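Uncharacterized protein (Bacteroides eggerthii, PDB 4FTD) is of unknown function but, with its six-bladed beta-propeller and immunoglobulin-like fold, may take part in carbohydrate metabolism. Local coordinates at residues Asn123-Asn128 with Phe400-Ser405; Glu270-Pro275 with Ile287-Ser292; Ala296-Asn301 with Asn409-Thr414; Ser314-Pro319 with Ala336-Ala341; Leu353-Ala358 with Ala369-Asp374. All coordinates share one frame; numbering follows the deposited sequence.

Overall arrangement
Contacts 1, 3 and 4 join different propeller blades, whereas contacts 2 and 5 each zip two neighbouring strands inside one blade. Contacts 3, 4 and 5 are buried and cluster together; contacts 1 and 2 are partly buried. Contacts 1, 4 and 5 reach one sheet (398-401, 339-340 and 350-357 with 369-374), while 3 and 4 lie on the neighbouring strands 300-304 and 311-315. Regular backbone bonds carry 2 and 5, flanked by mostly apolar side chains, with lysines in 2 and a glutamate in 5. Between blades the chemistry is sparser: water bridges and a weak backbone bond in 1, a tight carbon contact and one water in 3, a serine hydroxyl bond and two waters in 4.

Contact 1 of 5, residues Asn123-Asn128 with Phe400-Ser405; sequences NFSGDN and FKLGGS
At the ends of two outer strands from adjacent propeller blades, Asn123 and Ser125 meet Phe400 and Leu402. The Asn123 side chain crosses the Phe400 ring obliquely, amide and ring planes 66° apart, with OD1 3.6 Å from Phe400 CE1. Its CG stands anti to the backbone N (chi1 -176°), which puts it 3.8 Å from Phe400 CZ. The same OD1 accepts the Ser125 hydroxyl on a lone pair, Ser125 OG lying 2.6 Å away, and also takes a weak bond from Ser125 N. Held in this way, Ser125 OG sits in the plane of the Phe400 ring at its edge, 3.8 Å from CE1, and about as far from CD2 of Leu402. Strand 120-125 is the outermost strand of the blade otherwise built from 412-446, the first strand of the propeller, completing the last blade in the manner of a velcro closure, and strand 398-401 edges the preceding blade. An alanine in place of Asn123 would probably leave the Ser125 hydroxyl without its acceptor and freer to turn, and open a gap beside Phe400. One water donates to Ser125 OG and to Lys401 O, each 2.7 Å from it. A second accepts from Gly126 N and donates to Leu402 O, 2.6 Å away, alongside a weak direct bond from Gly126 N to Leu402 O at 3.4 Å. Val441 touches the Asn123, Phe400 and Leu402 side chains.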
# COMPACT_ATOMS: atom_id res chain seq x y z
N ASN A 123 -5.46 -10.73 -10.45
CA ASN A 123 -5.05 -9.92 -11.58
C ASN A 123 -6.09 -9.75 -12.67
O ASN A 123 -6.56 -10.73 -13.23
CB ASN A 123 -3.82 -10.53 -12.20
CG ASN A 123 -3.27 -9.68 -13.32
OD1 ASN A 123 -3.33 -8.45 -13.28
ND2 ASN A 123 -2.70 -10.32 -14.30
N PHE A 124 -6.42 -8.49 -12.97
CA PHE A 124 -7.32 -8.13 -14.09
C PHE A 124 -6.62 -7.13 -15.02
O PHE A 124 -7.24 -6.16 -15.48
CB PHE A 124 -8.70 -7.67 -13.60
CG PHE A 124 -9.40 -8.74 -12.82
CD1 PHE A 124 -9.10 -8.93 -11.46
CD2 PHE A 124 -10.25 -9.64 -13.45
CE1 PHE A 124 -9.66 -9.96 -10.75
CE2 PHE A 124 -10.82 -10.68 -12.75
CZ PHE A 124 -10.52 -10.85 -11.40
N SER A 125 -5.36 -7.46 -15.31
CA SER A 125 -4.48 -6.67 -16.19
C SER A 125 -3.72 -7.62 -17.08
O SER A 125 -3.86 -8.83 -16.93
CB SER A 125 -3.51 -5.78 -15.39
OG SER A 125 -2.42 -6.50 -14.80
N GLY A 126 -2.91 -7.06 -17.99
CA GLY A 126 -2.04 -7.82 -18.87
C GLY A 126 -2.87 -8.76 -19.70
O GLY A 126 -3.88 -8.35 -20.25
N ASP A 127 -2.49 -10.02 -19.72
CA ASP A 127 -3.27 -11.05 -20.38
C ASP A 127 -4.68 -11.22 -19.85
O ASP A 127 -5.49 -11.80 -20.54
CB ASP A 127 -2.60 -12.44 -20.30
CG ASP A 127 -1.55 -12.66 -21.39
OD1 ASP A 127 -1.21 -11.70 -22.13
OD2 ASP A 127 -1.08 -13.81 -21.52
N ASN A 128 -4.98 -10.78 -18.64
CA ASN A 128 -6.34 -10.90 -18.14
C ASN A 128 -7.04 -9.52 -18.01
O ASN A 128 -7.93 -9.37 -17.15
CB ASN A 128 -6.34 -11.66 -16.81
CG ASN A 128 -7.74 -12.17 -16.42
OD1 ASN A 128 -8.50 -12.68 -17.27
ND2 ASN A 128 -8.10 -12.01 -15.16
N PHE A 400 4.08 -4.38 -9.03
CA PHE A 400 3.26 -5.25 -9.86
C PHE A 400 3.01 -4.49 -11.15
O PHE A 400 2.34 -3.48 -11.16
CB PHE A 400 1.95 -5.68 -9.21
CG PHE A 400 1.24 -6.74 -10.02
CD1 PHE A 400 0.42 -6.38 -11.08
CD2 PHE A 400 1.45 -8.09 -9.76
CE1 PHE A 400 -0.19 -7.35 -11.87
CE2 PHE A 400 0.84 -9.06 -10.54
CZ PHE A 400 0.03 -8.69 -11.61
N LYS A 401 3.59 -4.98 -12.23
CA LYS A 401 3.48 -4.38 -13.53
C LYS A 401 2.14 -4.73 -14.16
O LYS A 401 1.81 -5.91 -14.28
CB LYS A 401 4.63 -4.89 -14.38
CG LYS A 401 5.95 -4.21 -14.08
CD LYS A 401 7.02 -4.76 -15.00
CE LYS A 401 7.78 -3.66 -15.71
NZ LYS A 401 6.97 -2.86 -16.69
N LEU A 402 1.40 -3.70 -14.60
CA LEU A 402 0.05 -3.87 -15.15
C LEU A 402 0.08 -4.13 -16.67
O LEU A 402 -0.96 -4.41 -17.25
CB LEU A 402 -0.81 -2.63 -14.82
CG LEU A 402 -1.07 -2.27 -13.35
CD1 LEU A 402 -1.61 -0.85 -13.19
CD2 LEU A 402 -2.01 -3.31 -12.78
N GLY A 403 1.24 -4.01 -17.30
CA GLY A 403 1.35 -4.17 -18.75
C GLY A 403 0.83 -2.94 -19.49
O GLY A 403 0.50 -1.91 -18.90
N GLY A 404 0.75 -3.08 -20.79
CA GLY A 404 0.27 -2.03 -21.66
C GLY A 404 1.44 -1.15 -22.04
O GLY A 404 2.59 -1.48 -21.83
N SER A 405 1.14 -0.01 -22.63
CA SER A 405 2.19 0.91 -23.04
C SER A 405 1.67 2.33 -22.90
O SER A 405 0.52 2.58 -22.51
CB SER A 405 2.63 0.60 -24.47
OG SER A 405 1.54 0.78 -25.33
O HOH W 1 -0.04 -7.19 -15.80
O HOH W 2 -2.37 -4.63 -19.41

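Contact 2 of 5, residues Glu270-Pro275 with Ile287-Ser292; sequences EFLKVP and IKVLPS
Leu272 carries CG anti to its carbonyl carbon (chi1 -62°), and Val289 holds CG2 likewise beside its own backbone N, which brings Leu272 CG and Val289 CG2 to the same side. The two side chains lie next to each other, pointing the same way, and Leu272 CD2 is 3.7 Å from Val289 CG2. Lys273 differs: its CG is anti to the backbone N (chi1 -180°), and the aliphatic chain runs against Leu290, whose CD1 lies 3.8 Å from Lys273 CB. Beyond that the lysine reaches out of the pair, its NZ forming a salt bridge with Glu325 and a cation-pi contact with Phe260. Strands 270-277 and 281-291 are the two outer strands of one propeller blade, joined as a beta hairpin, with strand 259-264 flanking the first of them. Phe271 with Leu290 and Lys273 with Lys288 form hydrogen-bonded antiparallel pairs; Leu290 N reaches Phe271 O at 2.8 Å and Lys273 N reaches Lys288 O at 2.8 Å. Leu272 with Val289, between them, is a non-hydrogen-bonded pair, on the other face. At the end of the pairing Ser292 OG stands 3.7 Å from Phe271 CE1. A water bridges Ser292 OG and Glu270 O, 2.9 Å from the latter, and lies above one face of the Phe271 ring, offset toward its rim. Glu270 tucks CB 3.2 Å from Leu290 O, while its OE2 is hydrogen-bonded to His245 and to the backbone N of Gly242.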
# COMPACT_ATOMS: atom_id res chain seq x y z
N GLU A 270 -4.34 24.84 -12.63
CA GLU A 270 -4.89 24.91 -11.29
C GLU A 270 -5.56 23.64 -10.88
O GLU A 270 -5.72 22.73 -11.68
CB GLU A 270 -5.91 26.09 -11.21
CG GLU A 270 -6.96 26.22 -12.35
CD GLU A 270 -8.23 25.36 -12.19
OE1 GLU A 270 -8.32 24.60 -11.21
OE2 GLU A 270 -9.17 25.45 -13.04
N PHE A 271 -5.97 23.62 -9.62
CA PHE A 271 -6.91 22.67 -9.06
C PHE A 271 -8.09 23.44 -8.50
O PHE A 271 -7.92 24.49 -7.92
CB PHE A 271 -6.29 21.91 -7.89
CG PHE A 271 -5.36 20.82 -8.28
CD1 PHE A 271 -4.01 21.04 -8.34
CD2 PHE A 271 -5.84 19.56 -8.56
CE1 PHE A 271 -3.15 20.03 -8.70
CE2 PHE A 271 -4.98 18.55 -8.91
CZ PHE A 271 -3.64 18.78 -8.98
N LEU A 272 -9.28 22.90 -8.67
CA LEU A 272 -10.47 23.29 -7.93
C LEU A 272 -10.47 22.41 -6.70
O LEU A 272 -10.42 21.21 -6.82
CB LEU A 272 -11.75 23.02 -8.73
CG LEU A 272 -11.84 23.82 -10.05
CD1 LEU A 272 -13.20 23.59 -10.72
CD2 LEU A 272 -11.56 25.32 -9.85
N LYS A 273 -10.42 23.02 -5.52
CA LYS A 273 -10.55 22.34 -4.23
C LYS A 273 -12.02 22.47 -3.79
O LYS A 273 -12.45 23.53 -3.37
CB LYS A 273 -9.62 22.95 -3.17
CG LYS A 273 -9.75 22.25 -1.83
CD LYS A 273 -8.66 22.58 -0.84
CE LYS A 273 -8.89 23.91 -0.17
NZ LYS A 273 -8.26 23.90 1.16
N VAL A 274 -12.77 21.39 -3.86
CA VAL A 274 -14.24 21.40 -3.63
C VAL A 274 -14.55 20.81 -2.25
O VAL A 274 -14.32 19.64 -2.03
CB VAL A 274 -14.93 20.59 -4.71
CG1 VAL A 274 -16.46 20.59 -4.52
CG2 VAL A 274 -14.59 21.18 -6.09
N PRO A 275 -15.04 21.63 -1.29
CA PRO A 275 -15.29 21.04 0.04
C PRO A 275 -16.56 20.20 0.09
O PRO A 275 -17.54 20.53 -0.58
CB PRO A 275 -15.45 22.25 0.97
CG PRO A 275 -14.98 23.42 0.16
CD PRO A 275 -15.27 23.08 -1.28
N ILE A 287 -15.43 26.81 -2.75
CA ILE A 287 -14.53 26.21 -3.74
C ILE A 287 -13.37 27.17 -3.87
O ILE A 287 -13.59 28.35 -4.02
CB ILE A 287 -15.18 26.01 -5.11
CG1 ILE A 287 -16.30 24.95 -4.99
CG2 ILE A 287 -14.11 25.65 -6.15
CD1 ILE A 287 -17.19 24.84 -6.20
N LYS A 288 -12.16 26.64 -3.77
CA LYS A 288 -10.94 27.41 -3.93
C LYS A 288 -10.22 26.99 -5.21
O LYS A 288 -10.24 25.81 -5.60
CB LYS A 288 -9.98 27.19 -2.75
CG LYS A 288 -10.49 27.49 -1.35
CD LYS A 288 -10.91 28.92 -1.12
CE LYS A 288 -11.28 29.12 0.35
NZ LYS A 288 -12.38 30.12 0.51
N VAL A 289 -9.57 27.94 -5.85
CA VAL A 289 -8.77 27.71 -7.06
C VAL A 289 -7.32 27.76 -6.58
O VAL A 289 -6.89 28.77 -6.06
CB VAL A 289 -9.04 28.78 -8.13
CG1 VAL A 289 -8.07 28.65 -9.29
CG2 VAL A 289 -10.53 28.68 -8.59
N LEU A 290 -6.59 26.65 -6.71
CA LEU A 290 -5.22 26.55 -6.20
C LEU A 290 -4.25 26.47 -7.34
O LEU A 290 -4.53 25.82 -8.31
CB LEU A 290 -5.07 25.30 -5.34
CG LEU A 290 -6.08 25.16 -4.19
CD1 LEU A 290 -5.93 23.78 -3.54
CD2 LEU A 290 -5.95 26.30 -3.18
N PRO A 291 -3.05 27.06 -7.20
CA PRO A 291 -2.09 27.02 -8.30
C PRO A 291 -1.50 25.61 -8.53
O PRO A 291 -1.23 24.88 -7.58
CB PRO A 291 -1.01 28.00 -7.83
CG PRO A 291 -1.01 27.81 -6.34
CD PRO A 291 -2.47 27.71 -6.00
N SER A 292 -1.41 25.21 -9.79
CA SER A 292 -0.76 23.94 -10.17
C SER A 292 0.39 24.30 -11.09
O SER A 292 0.85 25.44 -11.06
CB SER A 292 -1.75 23.03 -10.87
OG SER A 292 -1.13 21.82 -11.22
O HOH W 3 -3.52 20.97 -12.28

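Contact 3 of 5, residues Ala296-Asn301 with Asn409-Thr414; sequences ATMVTN and NALAQT
The methyl CE of Met298, modelled as selenomethionine, lies only 3.4 Å from Leu411 CD2, tighter than usual for two carbons. The two side chains cross at about a right angle. Met298 has CG in the crowded position between its backbone N and carbonyl carbon (chi1 61°), and a bend at chi3 (-77°) turns CE off the line of the chain, toward Leu411. The other methyl of the leucine, CD1, faces Val299, 4.1 Å from CG2. In addition, Val299 CG1 lies 3.3 Å from Ala410 O. Both segments lead into the first, innermost strands of their blades, 300-304 and 412-420, and the blade that comes between them in the chain puts Val340 against the side chains of Val299, Asn301 and Ala412. The approach to strand 300-304 is shaped by an ST turn, in which Thr297 OG1 accepts from Val299 N at 3.1 Å and donates to Ala296 O. On the other side Ala410 is the centre of an inverse gamma turn, its carbonyl being the one that Val299 meets. No direct hydrogen bond spans the two segments; instead a water donates to Asn301 OD1, 2.9 Å away, and to Ala412 O, 2.7 Å away. Asn301 OD1 takes a further, weak bond from Ala341 N, and this buried carbonyl oxygen is thus shared between a water and the neighbouring blade's backbone.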
# COMPACT_ATOMS: atom_id res chain seq x y z
N ALA A 296 2.54 19.00 -13.91
CA ALA A 296 1.58 18.08 -13.29
C ALA A 296 0.84 17.30 -14.37
O ALA A 296 0.56 16.12 -14.19
CB ALA A 296 0.56 18.82 -12.42
N THR A 297 0.53 17.99 -15.47
CA THR A 297 -0.31 17.49 -16.57
C THR A 297 -1.75 17.21 -16.10
O THR A 297 -2.15 17.48 -14.95
CB THR A 297 0.27 16.22 -17.29
OG1 THR A 297 0.00 15.05 -16.49
CG2 THR A 297 1.79 16.35 -17.57
N MSE A 298 -2.55 16.67 -17.01
CA MSE A 298 -3.89 16.22 -16.67
C MSE A 298 -3.94 14.96 -15.78
O MSE A 298 -5.02 14.68 -15.23
CB MSE A 298 -4.67 15.92 -17.93
CG MSE A 298 -4.02 14.80 -18.77
SE MSE A 298 -5.22 14.30 -20.16
CE MSE A 298 -6.45 13.23 -19.17
N VAL A 299 -2.83 14.20 -15.71
CA VAL A 299 -2.68 13.00 -14.87
C VAL A 299 -1.91 13.39 -13.62
O VAL A 299 -0.68 13.39 -13.59
CB VAL A 299 -2.02 11.81 -15.61
CG1 VAL A 299 -2.11 10.51 -14.76
CG2 VAL A 299 -2.68 11.65 -16.98
N THR A 300 -2.66 13.74 -12.58
CA THR A 300 -2.11 14.30 -11.33
C THR A 300 -3.14 14.07 -10.22
O THR A 300 -4.34 13.92 -10.50
CB THR A 300 -1.81 15.81 -11.49
OG1 THR A 300 -1.18 16.33 -10.31
CG2 THR A 300 -3.09 16.59 -11.83
N ASN A 301 -2.65 14.01 -8.98
CA ASN A 301 -3.48 13.73 -7.84
C ASN A 301 -2.93 14.38 -6.62
O ASN A 301 -1.74 14.56 -6.51
CB ASN A 301 -3.53 12.23 -7.55
CG ASN A 301 -4.24 11.40 -8.62
OD1 ASN A 301 -3.58 10.76 -9.41
ND2 ASN A 301 -5.59 11.40 -8.64
N ASN A 409 -4.03 9.12 -22.40
CA ASN A 409 -5.06 9.29 -21.37
C ASN A 409 -4.81 8.30 -20.22
O ASN A 409 -5.67 7.51 -19.87
CB ASN A 409 -6.46 9.16 -22.01
CG ASN A 409 -6.55 7.98 -22.96
OD1 ASN A 409 -6.79 8.16 -24.15
ND2 ASN A 409 -6.27 6.78 -22.45
N ALA A 410 -3.61 8.41 -19.64
CA ALA A 410 -3.04 7.41 -18.74
C ALA A 410 -3.47 7.65 -17.28
O ALA A 410 -2.65 7.64 -16.34
CB ALA A 410 -1.52 7.40 -18.92
N LEU A 411 -4.77 7.81 -17.08
CA LEU A 411 -5.30 8.02 -15.74
C LEU A 411 -5.13 6.68 -14.97
O LEU A 411 -5.36 5.55 -15.54
CB LEU A 411 -6.77 8.50 -15.74
CG LEU A 411 -7.02 9.99 -16.14
CD1 LEU A 411 -6.29 10.96 -15.20
CD2 LEU A 411 -6.69 10.24 -17.60
N ALA A 412 -4.64 6.82 -13.74
CA ALA A 412 -4.33 5.70 -12.84
C ALA A 412 -4.84 6.00 -11.45
O ALA A 412 -4.86 7.17 -11.04
CB ALA A 412 -2.84 5.40 -12.78
N GLN A 413 -5.31 4.97 -10.76
CA GLN A 413 -5.86 5.07 -9.43
C GLN A 413 -5.16 4.01 -8.54
O GLN A 413 -4.63 2.99 -9.01
CB GLN A 413 -7.39 4.80 -9.38
CG GLN A 413 -8.23 5.79 -10.17
CD GLN A 413 -8.15 5.60 -11.67
OE1 GLN A 413 -8.16 4.46 -12.16
NE2 GLN A 413 -8.10 6.71 -12.40
N THR A 414 -5.15 4.31 -7.26
CA THR A 414 -4.72 3.39 -6.21
C THR A 414 -5.79 3.39 -5.12
O THR A 414 -6.58 4.32 -4.97
CB THR A 414 -3.37 3.76 -5.58
OG1 THR A 414 -3.45 5.07 -5.00
CG2 THR A 414 -2.25 3.67 -6.61
O HOH W 4 -4.59 9.75 -11.90

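Contact 4 of 5, residues Ser314-Pro319 with Ala336-Ala341; sequences SGIRVP and AGEAVA
Ala339 O is gripped by the hydroxyl of Ser314, whose OG donates to it across 2.7 Å, and by a water 2.8 Å away. The Ser314 hydroxyl arrives from above the carbonyl plane, 35° out of it. The water also reaches Val318 O at 2.9 Å, but it has more acceptors around it than protons to give, and its bonds cannot all be made at once. A second water, in the same position of having too many acceptors, lies between Ile316 O and Glu338 N and accepts from the latter at 2.9 Å. Here the hairpin turn of one blade meets the entry to the next: Gly315 to Val318 form a type I beta turn linking strands 311-315 and 318-323, and Ala336 to Ala339 form a type I' turn leading into strand 339-340. Gly337 and Glu338 both take positive phi in that turn, which is unusual for a residue with a side chain such as Glu338. The extended Glu338 side chain lies against Ile316, CD 3.8 Å from Ile316 CG2, and OE1 is as far from Ile316 CD1. The acid is held in place from outside by Ser364 OG at OE2 and by Gln360 N at OE1. Ile316 CD1 also approaches Val340 CG1 at 4.2 Å. That valine branch is anti to its carbonyl carbon (chi1 -61°), and Val340 CG1 lies 4.0 Å from Gly315 CA. Pro319 and Ala336 meet through their CB atoms, 4.3 Å apart.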
# COMPACT_ATOMS: atom_id res chain seq x y z
N SER A 314 1.34 14.60 -6.68
CA SER A 314 2.21 14.17 -7.75
C SER A 314 1.50 14.20 -9.09
O SER A 314 0.24 14.31 -9.18
CB SER A 314 2.86 12.81 -7.47
OG SER A 314 1.98 11.73 -7.80
N GLY A 315 2.33 14.11 -10.13
CA GLY A 315 1.91 14.13 -11.53
C GLY A 315 3.00 13.54 -12.42
O GLY A 315 4.04 13.06 -11.94
N ILE A 316 2.76 13.60 -13.72
CA ILE A 316 3.64 12.98 -14.70
C ILE A 316 5.07 13.47 -14.57
O ILE A 316 5.99 12.65 -14.54
CB ILE A 316 3.08 13.08 -16.15
CG1 ILE A 316 1.70 12.38 -16.24
CG2 ILE A 316 4.03 12.44 -17.13
CD1 ILE A 316 1.66 10.91 -15.82
N ARG A 317 5.24 14.77 -14.47
CA ARG A 317 6.56 15.39 -14.27
C ARG A 317 6.64 16.19 -12.96
O ARG A 317 7.38 17.17 -12.86
CB ARG A 317 6.94 16.26 -15.48
CG ARG A 317 7.15 15.46 -16.76
CD ARG A 317 7.53 16.37 -17.91
NE ARG A 317 6.47 17.31 -18.25
CZ ARG A 317 5.34 17.00 -18.91
NH1 ARG A 317 5.08 15.77 -19.33
NH2 ARG A 317 4.45 17.94 -19.15
N VAL A 318 5.86 15.77 -11.96
CA VAL A 318 5.90 16.32 -10.61
C VAL A 318 6.17 15.13 -9.66
O VAL A 318 5.27 14.28 -9.44
CB VAL A 318 4.61 17.07 -10.18
CG1 VAL A 318 4.73 17.50 -8.71
CG2 VAL A 318 4.35 18.31 -11.09
N PRO A 319 7.40 15.03 -9.13
CA PRO A 319 7.69 14.02 -8.11
C PRO A 319 6.76 14.19 -6.92
O PRO A 319 6.27 15.29 -6.70
CB PRO A 319 9.12 14.34 -7.66
CG PRO A 319 9.68 15.24 -8.69
CD PRO A 319 8.53 15.95 -9.33
N ALA A 336 9.49 9.59 -8.23
CA ALA A 336 9.04 10.15 -9.51
C ALA A 336 8.67 8.99 -10.42
O ALA A 336 7.87 8.15 -10.02
CB ALA A 336 10.15 11.02 -10.13
N GLY A 337 9.21 8.91 -11.63
CA GLY A 337 8.84 7.82 -12.57
C GLY A 337 7.37 7.77 -13.00
O GLY A 337 6.84 6.70 -13.36
N GLU A 338 6.72 8.95 -12.99
CA GLU A 338 5.31 9.15 -13.32
C GLU A 338 4.35 8.51 -12.30
O GLU A 338 3.22 8.17 -12.67
CB GLU A 338 4.96 8.67 -14.75
CG GLU A 338 5.91 9.20 -15.84
CD GLU A 338 5.38 8.93 -17.25
OE1 GLU A 338 4.18 8.60 -17.43
OE2 GLU A 338 6.19 9.04 -18.19
N ALA A 339 4.82 8.37 -11.05
CA ALA A 339 4.01 7.94 -9.92
C ALA A 339 2.91 8.98 -9.72
O ALA A 339 3.15 10.18 -9.61
CB ALA A 339 4.83 7.81 -8.65
N VAL A 340 1.69 8.48 -9.74
CA VAL A 340 0.49 9.25 -9.51
C VAL A 340 -0.36 8.51 -8.45
O VAL A 340 0.03 7.46 -7.94
CB VAL A 340 -0.31 9.53 -10.83
CG1 VAL A 340 0.55 10.35 -11.82
CG2 VAL A 340 -0.83 8.27 -11.50
N ALA A 341 -1.45 9.14 -8.05
CA ALA A 341 -2.32 8.65 -6.97
C ALA A 341 -1.56 8.24 -5.67
O ALA A 341 -1.75 7.15 -5.17
CB ALA A 341 -3.19 7.51 -7.50
O HOH W 5 7.01 11.67 -12.05
O HOH W 6 5.66 11.40 -9.86

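Contact 5 of 5, residues Leu353-Ala358 with Ala369-Asp374; sequences LLVCTA and ALEVYD
Strands 353-357 and 369-374 run antiparallel, with Leu353-Tyr373 and Val355-Glu371 as hydrogen-bonded pairs; Val355 N lies 2.9 Å from Glu371 O, nearly along the C=O axis. On one face Leu354 CD1 packs on Leu370, 3.8 Å from its CG, with Val372 and Cys356 beside them. Leu431 and Ala433 of the next blade touch this face. The hairpin makes the two middle strands of a propeller blade, with 342-347 on its inner side and 398-401 on its outer side. The other face carries Val355, Glu371 and Tyr373. Val355 CG2, between its backbone N and carbonyl carbon, meets the Tyr373 ring at its edge, in plane, 4.0 Å from CE2, and also lies 3.8 Å from Glu371 CB. Thr357 ends the pairing: its N bonds to Ala369 O and its OG1 accepts from Ala369 N at 2.8 Å. The Thr357 and Glu371 side chains cross at about a right angle, with Thr357 CG2 3.4 Å from Glu371 OE1. A valine in place of Thr357 would probably leave Ala369 N without its acceptor and Ser367 OG, also bonded to the hydroxyl, with one partner fewer. Ser367 OG and Gln399 NE2 both bond Glu371 OE2.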
# COMPACT_ATOMS: atom_id res chain seq x y z
N LEU A 353 4.24 4.11 1.00
CA LEU A 353 3.67 4.95 -0.05
C LEU A 353 3.24 4.00 -1.18
O LEU A 353 4.06 3.24 -1.69
CB LEU A 353 4.68 5.96 -0.59
CG LEU A 353 4.13 6.93 -1.67
CD1 LEU A 353 3.02 7.78 -1.08
CD2 LEU A 353 5.23 7.79 -2.28
N LEU A 354 1.95 4.04 -1.50
CA LEU A 354 1.32 3.29 -2.59
C LEU A 354 1.16 4.28 -3.74
O LEU A 354 0.62 5.39 -3.54
CB LEU A 354 -0.03 2.74 -2.15
CG LEU A 354 -0.92 2.09 -3.22
CD1 LEU A 354 -0.24 0.89 -3.88
CD2 LEU A 354 -2.27 1.72 -2.58
N VAL A 355 1.69 3.93 -4.91
CA VAL A 355 1.53 4.77 -6.10
C VAL A 355 1.23 3.88 -7.28
O VAL A 355 1.40 2.65 -7.19
CB VAL A 355 2.78 5.62 -6.42
CG1 VAL A 355 3.10 6.58 -5.29
CG2 VAL A 355 3.98 4.76 -6.77
N CYS A 356 0.71 4.48 -8.36
CA CYS A 356 0.67 3.77 -9.65
C CYS A 356 1.41 4.60 -10.66
O CYS A 356 1.14 5.81 -10.78
CB CYS A 356 -0.77 3.49 -10.12
SG CYS A 356 -0.86 2.42 -11.57
N THR A 357 2.34 4.00 -11.40
CA THR A 357 3.05 4.80 -12.41
C THR A 357 2.14 4.84 -13.67
O THR A 357 1.57 3.83 -14.04
CB THR A 357 4.47 4.28 -12.69
OG1 THR A 357 4.32 2.95 -13.13
CG2 THR A 357 5.41 4.37 -11.39
N ALA A 358 2.00 6.01 -14.29
CA ALA A 358 0.96 6.26 -15.32
C ALA A 358 1.31 5.84 -16.74
O ALA A 358 0.55 5.11 -17.41
CB ALA A 358 0.56 7.74 -15.29
N ALA A 369 2.92 0.48 -13.34
CA ALA A 369 2.90 -0.48 -12.26
C ALA A 369 2.38 0.05 -10.95
O ALA A 369 2.52 1.21 -10.64
CB ALA A 369 4.33 -1.02 -12.06
N LEU A 370 1.80 -0.85 -10.15
CA LEU A 370 1.54 -0.58 -8.74
C LEU A 370 2.94 -0.61 -8.13
O LEU A 370 3.68 -1.57 -8.36
CB LEU A 370 0.65 -1.66 -8.13
CG LEU A 370 0.23 -1.64 -6.67
CD1 LEU A 370 -0.97 -2.57 -6.45
CD2 LEU A 370 1.38 -2.04 -5.78
N GLU A 371 3.31 0.41 -7.36
CA GLU A 371 4.59 0.41 -6.64
C GLU A 371 4.37 0.81 -5.19
O GLU A 371 3.53 1.65 -4.90
CB GLU A 371 5.58 1.36 -7.33
CG GLU A 371 6.07 0.75 -8.64
CD GLU A 371 7.00 1.62 -9.44
OE1 GLU A 371 7.27 2.77 -9.05
OE2 GLU A 371 7.46 1.14 -10.50
N VAL A 372 5.10 0.16 -4.30
CA VAL A 372 5.08 0.44 -2.88
C VAL A 372 6.49 0.83 -2.45
O VAL A 372 7.46 0.12 -2.76
CB VAL A 372 4.60 -0.79 -2.08
CG1 VAL A 372 4.50 -0.43 -0.61
CG2 VAL A 372 3.27 -1.27 -2.62
N TYR A 373 6.59 1.95 -1.74
CA TYR A 373 7.84 2.44 -1.21
C TYR A 373 7.79 2.39 0.29
O TYR A 373 6.74 2.63 0.89
CB TYR A 373 8.10 3.86 -1.67
CG TYR A 373 8.39 3.94 -3.12
CD1 TYR A 373 9.71 3.82 -3.58
CD2 TYR A 373 7.37 4.09 -4.05
CE1 TYR A 373 10.00 3.87 -4.92
CE2 TYR A 373 7.64 4.16 -5.39
CZ TYR A 373 8.95 4.06 -5.82
OH TYR A 373 9.19 4.12 -7.15
N ASP A 374 8.91 2.08 0.91
CA ASP A 374 8.99 2.00 2.38
C ASP A 374 9.28 3.38 2.97
O ASP A 374 10.35 3.94 2.74
CB ASP A 374 10.08 1.03 2.80
CG ASP A 374 9.98 0.63 4.27
OD1 ASP A 374 9.29 1.28 5.09
OD2 ASP A 374 10.58 -0.40 4.61